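Local atomic coordinates of Non-structural protein 2 (Human rotavirus C, PDB entry 2GU0), a protein that probably binds single-stranded RNA, hydrolyses nucleoside triphosphates and helps build the viral factories in which the rotavirus genome is replicated and packaged. Residues Y159-S162 / Y163-I166; L169-S172 / N173-L176; A282-S285 / L286-K290; K290-K293 / T294-T297; T299-I302 / E303-I307. All blocks are in the same frame, centred on the assembly; numbering follows the deposited sequence.

Contact 1: residues Y159-S162 / Y163-I166; sequences YQDS and YFTI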
# COMPACT_ATOMS: atom_id res chain seq x y z
N TYR A 159 -3.42 8.86 37.42
CA TYR A 159 -4.05 9.55 38.55
C TYR A 159 -3.19 10.72 39.00
O TYR A 159 -1.96 10.66 38.98
CB TYR A 159 -4.23 8.62 39.74
CG TYR A 159 -4.68 9.33 41.01
CD1 TYR A 159 -6.02 9.61 41.25
CD2 TYR A 159 -3.74 9.75 41.96
CE1 TYR A 159 -6.43 10.28 42.40
CE2 TYR A 159 -4.14 10.42 43.11
CZ TYR A 159 -5.49 10.68 43.32
OH TYR A 159 -5.90 11.36 44.45
N GLN A 160 -3.85 11.79 39.42
CA GLN A 160 -3.12 12.94 39.89
C GLN A 160 -3.95 13.83 40.78
O GLN A 160 -4.92 14.41 40.33
CB GLN A 160 -2.60 13.77 38.73
CG GLN A 160 -1.77 14.97 39.18
CD GLN A 160 -1.18 15.78 38.03
OE1 GLN A 160 -1.82 16.68 37.49
NE2 GLN A 160 0.04 15.45 37.64
N ASP A 161 -3.59 13.92 42.05
CA ASP A 161 -4.27 14.84 42.93
C ASP A 161 -3.19 15.90 43.17
O ASP A 161 -2.15 15.87 42.53
CB ASP A 161 -4.72 14.17 44.22
CG ASP A 161 -3.57 13.59 45.01
OD1 ASP A 161 -2.56 14.30 45.19
OD2 ASP A 161 -3.70 12.42 45.44
N SER A 162 -3.41 16.83 44.10
CA SER A 162 -2.42 17.88 44.29
C SER A 162 -1.05 17.50 44.81
O SER A 162 -0.09 18.26 44.66
CB SER A 162 -3.00 18.98 45.18
OG SER A 162 -3.38 18.44 46.42
N TYR A 163 -0.92 16.32 45.42
CA TYR A 163 0.36 15.93 45.96
C TYR A 163 1.03 14.79 45.24
O TYR A 163 2.24 14.81 45.04
CB TYR A 163 0.24 15.56 47.44
CG TYR A 163 -0.04 16.74 48.33
CD1 TYR A 163 -1.33 16.95 48.87
CD2 TYR A 163 0.95 17.69 48.61
CE1 TYR A 163 -1.61 18.07 49.65
CE2 TYR A 163 0.67 18.81 49.39
CZ TYR A 163 -0.61 19.00 49.90
OH TYR A 163 -0.90 20.12 50.63
N PHE A 164 0.25 13.78 44.84
CA PHE A 164 0.84 12.64 44.16
C PHE A 164 0.46 12.49 42.70
O PHE A 164 -0.44 13.18 42.21
CB PHE A 164 0.44 11.34 44.87
CG PHE A 164 0.56 11.40 46.36
CD1 PHE A 164 -0.47 11.93 47.12
CD2 PHE A 164 1.68 10.88 46.99
CE1 PHE A 164 -0.40 11.94 48.51
CE2 PHE A 164 1.77 10.88 48.36
CZ PHE A 164 0.73 11.42 49.13
N THR A 165 1.14 11.58 42.03
CA THR A 165 0.88 11.28 40.64
C THR A 165 1.17 9.80 40.40
O THR A 165 2.21 9.31 40.81
CB THR A 165 1.78 12.11 39.71
OG1 THR A 165 1.43 13.49 39.82
CG2 THR A 165 1.58 11.68 38.26
N ILE A 166 0.24 9.09 39.77
CA ILE A 166 0.47 7.68 39.48
C ILE A 166 0.70 7.52 37.98
O ILE A 166 -0.11 7.95 37.18
CB ILE A 166 -0.72 6.80 39.91
CG1 ILE A 166 -0.99 6.94 41.40
CG2 ILE A 166 -0.42 5.34 39.62
CD1 ILE A 166 -2.11 6.05 41.88
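Asp-161 and Phe-164 close the turn of the beta hairpin made by strands 157-160 and 164-170. Asp-161 OD1 accepts two backbone amides. Tyr-163 N meets Asp-161 OD1 almost head-on, at 2.6 Å. Phe-164 N is 2.9 Å from Asp-161 OD1 and comes from the syn side, 34° out of the carboxylate plane. This is an Asx turn with a second amide added. The carboxylate sits between its own backbone N and carbonyl carbon (chi1 59°), which folds it back to the turn. Asp-161 OD2 offers its anti lone pair to Tyr-159 OH, 2.6 Å away. The same oxygen lies at the edge of the Phe-164 ring. These bonds fix the rotation of the carboxylate.

Beyond the turn the strands pair. Ile-166 N bonds to Tyr-159 O at 2.8 Å, and the return bond is weak. Ile-166 CG1 touches the Tyr-159 ring, which stacks on Tyr-205. On the other face, Gln-160 NE2 donates to Thr-165 OG1 at 3.2 Å, close to its amide plane. Gln-160 OE1 also bonds to Tyr-44 of a second subunit, and Thr-165 OG1 to Asn-189. The Phe-164 ring stacks on Phe-202 of helix 196-209.

Contact 2: residues L169-S172 / N173-L176; sequences LDYS and NHKL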
# COMPACT_ATOMS: atom_id res chain seq x y z
N LEU A 169 3.90 1.97 34.34
CA LEU A 169 5.18 1.44 33.90
C LEU A 169 4.87 0.19 33.09
O LEU A 169 4.58 -0.89 33.64
CB LEU A 169 6.08 1.10 35.10
CG LEU A 169 6.53 2.36 35.84
CD1 LEU A 169 7.33 2.04 37.08
CD2 LEU A 169 7.35 3.19 34.88
N ASP A 170 4.91 0.36 31.77
CA ASP A 170 4.60 -0.71 30.85
C ASP A 170 5.84 -1.01 30.04
O ASP A 170 6.20 -0.27 29.14
CB ASP A 170 3.48 -0.28 29.91
CG ASP A 170 2.88 -1.44 29.16
OD1 ASP A 170 2.09 -1.18 28.22
OD2 ASP A 170 3.19 -2.60 29.50
N TYR A 171 6.49 -2.12 30.37
CA TYR A 171 7.70 -2.52 29.70
C TYR A 171 7.38 -3.48 28.58
O TYR A 171 8.18 -3.68 27.67
CB TYR A 171 8.64 -3.16 30.72
CG TYR A 171 9.00 -2.20 31.84
CD1 TYR A 171 8.85 -2.56 33.17
CD2 TYR A 171 9.46 -0.93 31.55
CE1 TYR A 171 9.17 -1.66 34.19
CE2 TYR A 171 9.78 -0.02 32.55
CZ TYR A 171 9.64 -0.39 33.87
OH TYR A 171 9.97 0.52 34.85
N SER A 172 6.19 -4.07 28.64
CA SER A 172 5.75 -5.04 27.66
C SER A 172 6.05 -4.66 26.20
O SER A 172 6.26 -5.55 25.37
CB SER A 172 4.26 -5.29 27.81
OG SER A 172 3.51 -4.28 27.17
N ASN A 173 6.09 -3.37 25.88
CA ASN A 173 6.35 -2.97 24.50
C ASN A 173 7.71 -2.33 24.19
O ASN A 173 7.93 -1.83 23.09
CB ASN A 173 5.25 -2.02 24.01
CG ASN A 173 3.97 -2.76 23.66
OD1 ASN A 173 3.97 -3.66 22.81
ND2 ASN A 173 2.87 -2.38 24.31
N HIS A 174 8.61 -2.34 25.16
CA HIS A 174 9.94 -1.77 24.97
C HIS A 174 10.73 -2.51 23.90
O HIS A 174 10.64 -3.73 23.79
CB HIS A 174 10.71 -1.81 26.27
CG HIS A 174 10.31 -0.75 27.24
ND1 HIS A 174 10.97 -0.55 28.43
CD2 HIS A 174 9.36 0.20 27.16
CE1 HIS A 174 10.44 0.49 29.05
NE2 HIS A 174 9.46 0.96 28.30
N LYS A 175 11.53 -1.78 23.12
CA LYS A 175 12.34 -2.44 22.10
C LYS A 175 13.70 -2.90 22.66
O LYS A 175 14.30 -3.84 22.14
CB LYS A 175 12.54 -1.52 20.89
CG LYS A 175 11.43 -1.62 19.83
CD LYS A 175 11.85 -1.03 18.46
CE LYS A 175 12.76 -1.96 17.60
NZ LYS A 175 13.22 -1.31 16.32
N LEU A 176 14.17 -2.27 23.73
CA LEU A 176 15.45 -2.64 24.33
C LEU A 176 15.41 -3.91 25.17
O LEU A 176 16.01 -4.92 24.80
CB LEU A 176 16.01 -1.48 25.16
CG LEU A 176 16.53 -0.27 24.35
CD1 LEU A 176 17.14 0.76 25.29
CD2 LEU A 176 17.57 -0.74 23.35
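Asn-173 follows directly on Ser-172 and lies beside the side chains of Ser-172 and Asp-170. Its ND2 is 4.2 Å from Asp-170 OD1, so the amide and the carboxylate only pass near each other. The aspartate is engaged by the serine instead. Ser-172 OG donates to Asp-170 OD2 at 2.9 Å, from above the carboxylate plane. Ser-172 N adds a weak bond to the same oxygen.

His-174 comes next and makes the turn bond and the ring contacts. Its backbone N donates to Tyr-171 O at 2.9 Å, in a nearly straight bond. The imidazole lies beside its own backbone N (chi1 -77°), which brings it back alongside Tyr-171. Tyr-171 CA then sits over the ring centre, 3.9 Å from the His-174 centroid and 4° off the normal. This is a CH-pi contact. His-174 CE1 meets the edge of the phenol ring at CD2, in the plane of that ring. The two rings are set obliquely, with planes 67° apart and centroids 5.1 Å apart. His-174 NE2 has a weak bond to Asn-113, and Tyr-171 OH bonds to Glu-153.

The amides of Lys-175 and Leu-176 both go to Glu-112.

The Tyr-171 side chain lies about 4 Å from those of Arg-109 and Arg-224, both predicted to bind ATP. Residues Tyr-171 to His-174 form a type I beta turn, just after strand 164-170 and next to the predicted nucleotide site.

Contact 3: residues A282-S285 / L286-K290; sequences AKTS and LYSIK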
# COMPACT_ATOMS: atom_id res chain seq x y z
N ALA A 282 11.35 -12.38 58.97
CA ALA A 282 10.62 -11.16 58.65
C ALA A 282 9.69 -11.29 57.45
O ALA A 282 8.67 -10.59 57.38
CB ALA A 282 11.61 -10.02 58.43
N LYS A 283 10.02 -12.18 56.52
CA LYS A 283 9.22 -12.39 55.33
C LYS A 283 7.78 -12.70 55.71
O LYS A 283 6.89 -12.67 54.87
CB LYS A 283 9.77 -13.55 54.50
CG LYS A 283 9.47 -14.91 55.11
CD LYS A 283 9.57 -16.04 54.09
CE LYS A 283 11.00 -16.34 53.70
NZ LYS A 283 11.05 -17.38 52.64
N THR A 284 7.56 -12.99 56.98
CA THR A 284 6.24 -13.33 57.48
C THR A 284 5.33 -12.12 57.64
O THR A 284 4.18 -12.15 57.21
CB THR A 284 6.34 -14.06 58.83
OG1 THR A 284 6.97 -15.33 58.62
CG2 THR A 284 4.97 -14.27 59.47
N SER A 285 5.84 -11.07 58.27
CA SER A 285 5.04 -9.88 58.50
C SER A 285 4.57 -9.19 57.22
O SER A 285 3.84 -8.21 57.27
CB SER A 285 5.81 -8.89 59.39
OG SER A 285 7.19 -8.86 59.06
N LEU A 286 4.97 -9.73 56.07
CA LEU A 286 4.59 -9.18 54.77
C LEU A 286 3.12 -9.43 54.44
O LEU A 286 2.46 -8.59 53.84
CB LEU A 286 5.43 -9.80 53.65
CG LEU A 286 6.85 -9.31 53.40
CD1 LEU A 286 7.41 -10.08 52.22
CD2 LEU A 286 6.85 -7.82 53.12
N TYR A 287 2.62 -10.60 54.83
CA TYR A 287 1.24 -10.97 54.55
C TYR A 287 0.46 -11.18 55.83
O TYR A 287 -0.73 -11.49 55.79
CB TYR A 287 1.23 -12.26 53.76
CG TYR A 287 2.03 -13.34 54.44
CD1 TYR A 287 1.49 -14.07 55.50
CD2 TYR A 287 3.35 -13.58 54.08
CE1 TYR A 287 2.25 -15.02 56.17
CE2 TYR A 287 4.12 -14.53 54.75
CZ TYR A 287 3.56 -15.25 55.80
OH TYR A 287 4.33 -16.17 56.46
N SER A 288 1.12 -11.01 56.97
CA SER A 288 0.45 -11.20 58.24
C SER A 288 -0.01 -9.91 58.92
O SER A 288 -0.67 -9.97 59.95
CB SER A 288 1.35 -12.00 59.19
OG SER A 288 2.56 -11.31 59.42
N ILE A 289 0.34 -8.76 58.35
CA ILE A 289 -0.10 -7.49 58.94
C ILE A 289 -1.24 -6.84 58.16
O ILE A 289 -1.20 -6.77 56.93
CB ILE A 289 1.06 -6.49 59.04
CG1 ILE A 289 2.05 -6.97 60.09
CG2 ILE A 289 0.52 -5.11 59.40
CD1 ILE A 289 3.12 -5.96 60.44
N LYS A 290 -2.26 -6.38 58.88
CA LYS A 290 -3.45 -5.75 58.29
C LYS A 290 -3.30 -4.24 58.15
O LYS A 290 -2.54 -3.61 58.89
CB LYS A 290 -4.68 -6.04 59.16
CG LYS A 290 -4.72 -7.45 59.73
CD LYS A 290 -5.75 -7.59 60.84
CE LYS A 290 -5.59 -8.93 61.57
NZ LYS A 290 -6.50 -9.04 62.76
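Thr-284 O accepts hydrogen bonds from Tyr-287 and Ser-288. Ser-288 OG donates to Thr-284 O at 2.9 Å. Tyr-287 N donates to the same Thr-284 O at 3.2 Å. The two donors arrive from opposite faces of the carbonyl plane, and neither lies on a lone pair. Ser-288 N adds a weak third bond. Earlier in the chain, Ser-285 OG donates to Ala-282 O at 2.8 Å. That bond lies in the carbonyl plane and uses a lone pair. Ser-285 OG also has a weak bond to Gln-272.

A second kind of contact is carbonyl over ring. Thr-284 O stands 3.3 Å above the plane of the Tyr-287 ring, over its centre. The ring is turned between its backbone N and carbonyl carbon (chi1 53°), and this folds it back against Thr-284. Lys-283 O comes to the same ring obliquely, 3.3 Å from Tyr-287 CE2. Ser-308 of a third subunit packs on this tyrosine.

The apolar contacts are lighter. Ile-289 CD1 comes to 4.1 Å from Ser-285 CB. The Leu-286 side chain packs on Met-232, Ala-235 and Cys-269.

Two full bonds and one weak bond hold one carbonyl oxygen, and the tyrosine ring packs against it. Ser-288 OG therefore supplements the backbone bonding of this short, weakly bonded helix.

Contact 4: residues K290-K293 / T294-T297; sequences KPSK and TVRT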
# COMPACT_ATOMS: atom_id res chain seq x y z
N LYS A 290 -2.26 -6.38 58.88
CA LYS A 290 -3.45 -5.75 58.29
C LYS A 290 -3.30 -4.24 58.15
O LYS A 290 -2.54 -3.61 58.89
CB LYS A 290 -4.68 -6.04 59.16
CG LYS A 290 -4.72 -7.45 59.73
CD LYS A 290 -5.75 -7.59 60.84
CE LYS A 290 -5.59 -8.93 61.57
NZ LYS A 290 -6.50 -9.04 62.76
N PRO A 291 -4.03 -3.63 57.19
CA PRO A 291 -3.94 -2.18 57.01
C PRO A 291 -4.69 -1.55 58.16
O PRO A 291 -5.37 -2.24 58.91
CB PRO A 291 -4.66 -1.95 55.69
CG PRO A 291 -4.56 -3.28 54.99
CD PRO A 291 -4.80 -4.25 56.11
N SER A 292 -4.58 -0.24 58.32
CA SER A 292 -5.30 0.41 59.40
C SER A 292 -6.79 0.27 59.08
O SER A 292 -7.17 -0.08 57.97
CB SER A 292 -4.93 1.88 59.48
OG SER A 292 -5.37 2.56 58.32
N LYS A 293 -7.64 0.55 60.07
CA LYS A 293 -9.07 0.48 59.85
C LYS A 293 -9.53 1.83 59.34
O LYS A 293 -10.56 1.93 58.67
CB LYS A 293 -9.81 0.10 61.14
CG LYS A 293 -9.51 -1.32 61.60
CD LYS A 293 -10.32 -1.72 62.83
CE LYS A 293 -9.92 -3.11 63.31
NZ LYS A 293 -10.75 -3.57 64.45
N THR A 294 -8.75 2.87 59.64
CA THR A 294 -9.08 4.22 59.16
C THR A 294 -9.03 4.17 57.65
O THR A 294 -9.76 4.88 56.97
CB THR A 294 -8.05 5.25 59.62
OG1 THR A 294 -8.05 5.32 61.05
CG2 THR A 294 -8.39 6.62 59.04
N VAL A 295 -8.16 3.31 57.14
CA VAL A 295 -8.01 3.13 55.71
C VAL A 295 -9.10 2.23 55.12
O VAL A 295 -9.66 2.53 54.07
CB VAL A 295 -6.61 2.56 55.39
CG1 VAL A 295 -6.52 2.15 53.93
CG2 VAL A 295 -5.57 3.62 55.69
N ARG A 296 -9.42 1.13 55.81
CA ARG A 296 -10.47 0.24 55.33
C ARG A 296 -11.77 1.03 55.24
O ARG A 296 -12.44 1.02 54.20
CB ARG A 296 -10.67 -0.93 56.28
CG ARG A 296 -9.57 -1.95 56.31
CD ARG A 296 -9.82 -2.89 57.46
NE ARG A 296 -8.81 -3.94 57.56
CZ ARG A 296 -8.70 -4.77 58.60
NH1 ARG A 296 -9.53 -4.65 59.63
NH2 ARG A 296 -7.76 -5.71 58.61
N THR A 297 -12.11 1.70 56.33
CA THR A 297 -13.33 2.51 56.41
C THR A 297 -13.32 3.53 55.28
O THR A 297 -14.35 3.78 54.64
CB THR A 297 -13.43 3.27 57.77
OG1 THR A 297 -13.74 2.34 58.82
CG2 THR A 297 -14.49 4.36 57.72
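Arg-296 reaches back along the chain to Lys-290, Pro-291 and Lys-293. Its CG lies beside the backbone N (chi1 -71°), and the chain is extended from there to NE. The guanidinium is thereby carried past the start of the helix. Pro-291 O stands over one face of it, 3.9 Å above the plane and offset toward the rim. Arg-296 NH2 lies against the aliphatic part of Lys-290, and is 3.5 Å from Lys-290 CD. Arg-296 NH1 is 3.9 Å from Lys-293 CG. The charged ends stay apart: Lys-293 NZ is 5.1 Å from Arg-296 NH1, and Lys-290 NZ is 5.5 Å from Arg-296 NH2. The three like charges probably repel one another mildly.

Helix bonds hold the residues that carry these groups. Thr-297 N donates to Lys-293 O at 2.8 Å, and Arg-296 N has a weak bond to Ser-292 O. The side-chain hydroxyl of Thr-297 adds a weak bond to Lys-293 O. Farther out, Arg-207 of helix 196-209 touches Pro-291, Val-295 and Arg-296. Arg-296 of a third subunit packs against the same arginine here.

Ser-292 stands right before the first turn. Its OG accepts from Val-295 N at 3.1 Å, although the position of this oxygen is less certain. Ser-292 occupies the N-cap position of helix 293-307, and its OG makes the capping bond.

Contact 5: residues T299-I302 / E303-I307; sequences TNKI and ESDLI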
# COMPACT_ATOMS: atom_id res chain seq x y z
N THR A 299 -11.77 3.25 52.43
CA THR A 299 -11.94 2.61 51.13
C THR A 299 -13.37 2.11 50.89
O THR A 299 -13.86 2.16 49.77
CB THR A 299 -10.93 1.45 50.92
OG1 THR A 299 -11.25 0.36 51.79
CG2 THR A 299 -9.54 1.91 51.23
N ASN A 300 -14.04 1.65 51.94
CA ASN A 300 -15.43 1.20 51.79
C ASN A 300 -16.27 2.42 51.43
O ASN A 300 -17.22 2.34 50.65
CB ASN A 300 -15.97 0.58 53.08
CG ASN A 300 -15.20 -0.65 53.53
OD1 ASN A 300 -14.90 -1.53 52.72
ND2 ASN A 300 -14.88 -0.72 54.82
N LYS A 301 -15.91 3.55 52.02
CA LYS A 301 -16.59 4.82 51.79
C LYS A 301 -16.49 5.22 50.31
O LYS A 301 -17.43 5.81 49.75
CB LYS A 301 -15.98 5.90 52.70
CG LYS A 301 -16.50 7.32 52.51
CD LYS A 301 -17.95 7.48 52.92
CE LYS A 301 -18.40 8.94 52.76
NZ LYS A 301 -19.81 9.18 53.18
N ILE A 302 -15.35 4.92 49.68
CA ILE A 302 -15.17 5.25 48.28
C ILE A 302 -16.16 4.43 47.47
O ILE A 302 -16.86 4.96 46.62
CB ILE A 302 -13.76 4.91 47.76
CG1 ILE A 302 -12.74 5.87 48.37
CG2 ILE A 302 -13.73 5.01 46.23
CD1 ILE A 302 -11.34 5.65 47.86
N GLU A 303 -16.21 3.14 47.76
CA GLU A 303 -17.12 2.25 47.06
C GLU A 303 -18.54 2.74 47.23
O GLU A 303 -19.28 2.85 46.26
CB GLU A 303 -17.03 0.83 47.60
CG GLU A 303 -17.76 -0.14 46.72
CD GLU A 303 -17.78 -1.53 47.27
OE1 GLU A 303 -16.70 -2.04 47.65
OE2 GLU A 303 -18.88 -2.13 47.31
N SER A 304 -18.91 3.04 48.46
CA SER A 304 -20.25 3.53 48.77
C SER A 304 -20.59 4.82 48.02
O SER A 304 -21.57 4.87 47.28
CB SER A 304 -20.38 3.75 50.27
OG SER A 304 -21.69 4.20 50.61
N ASP A 305 -19.78 5.86 48.21
CA ASP A 305 -20.01 7.14 47.55
C ASP A 305 -20.06 6.98 46.06
O ASP A 305 -20.71 7.75 45.37
CB ASP A 305 -18.90 8.14 47.89
CG ASP A 305 -18.92 8.56 49.33
OD1 ASP A 305 -20.03 8.71 49.88
OD2 ASP A 305 -17.83 8.74 49.91
N LEU A 306 -19.37 5.97 45.57
CA LEU A 306 -19.33 5.71 44.15
C LEU A 306 -20.65 5.05 43.71
O LEU A 306 -21.11 5.25 42.59
CB LEU A 306 -18.13 4.83 43.83
CG LEU A 306 -17.61 4.88 42.39
CD1 LEU A 306 -17.44 6.33 41.97
CD2 LEU A 306 -16.29 4.13 42.29
N ILE A 307 -21.26 4.28 44.61
CA ILE A 307 -22.52 3.61 44.29
C ILE A 307 -23.67 4.60 44.18
O ILE A 307 -24.58 4.40 43.36
CB ILE A 307 -22.90 2.55 45.35
CG1 ILE A 307 -21.94 1.36 45.26
CG2 ILE A 307 -24.34 2.12 45.16
CD1 ILE A 307 -22.08 0.39 46.40
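Lys-301 bends forward over the next helical turn to meet Asp-305. From CB the chain leaves with CG anti to the backbone N (chi1 176°), and a bend at the second torsion (chi2 67°) turns it toward the aspartate. Lys-301 CG is 3.2 Å from Asp-305 OD2. Lys-301 CD keeps beside that oxygen, at 3.3 Å from Asp-305 OD2. CE lies next to both carboxylate oxygens. At the tip, Lys-301 NZ forms a salt bridge with Asp-305 OD1 at 3.3 Å, and its hydrogen bond is weak. The aliphatic chain passes obliquely across the aspartate.

The same two residues are joined by their backbones, with Asp-305 N 2.8 Å from Lys-301 O. Glu-303 N bonds to Thr-299 O, Ser-304 N to Asn-300 O and Leu-306 N to Ile-302 O.

Away from this pair, Ile-302 and Leu-306 pack on Tyr-208 of helix 196-209. Glu-303 touches His-228 of a third subunit, and Ser-304 touches Tyr-287 of that subunit. The arrangement is an i to i+4 salt bridge on the surface of helix 293-307, the last helix of the chain, which lies between its own subunit and a neighbour.

Overall arrangement
The five contacts follow one another along the chain, all in the C-terminal, HIT-like part of the protein. Contacts 1 and 2 both use strand 164-170, and their centres are 23 Å apart. Contact 1 is at its hairpin end and contact 2 at its far end. Contacts 3 and 4 share Lys-290, with centres 16 Å apart, and lead from helix 285-288 into helix 293-307. Contact 5 continues that helix, its centre 14 Å from that of contact 4. The nearest atoms of contacts 1 and 5 are about 9 Å apart. Contacts 1, 3, 4 and 5 touch other subunits within the octamer; contact 2 touches no other chain. Contacts 1 and 2 lie near predicted ATP-binding or active-site residues.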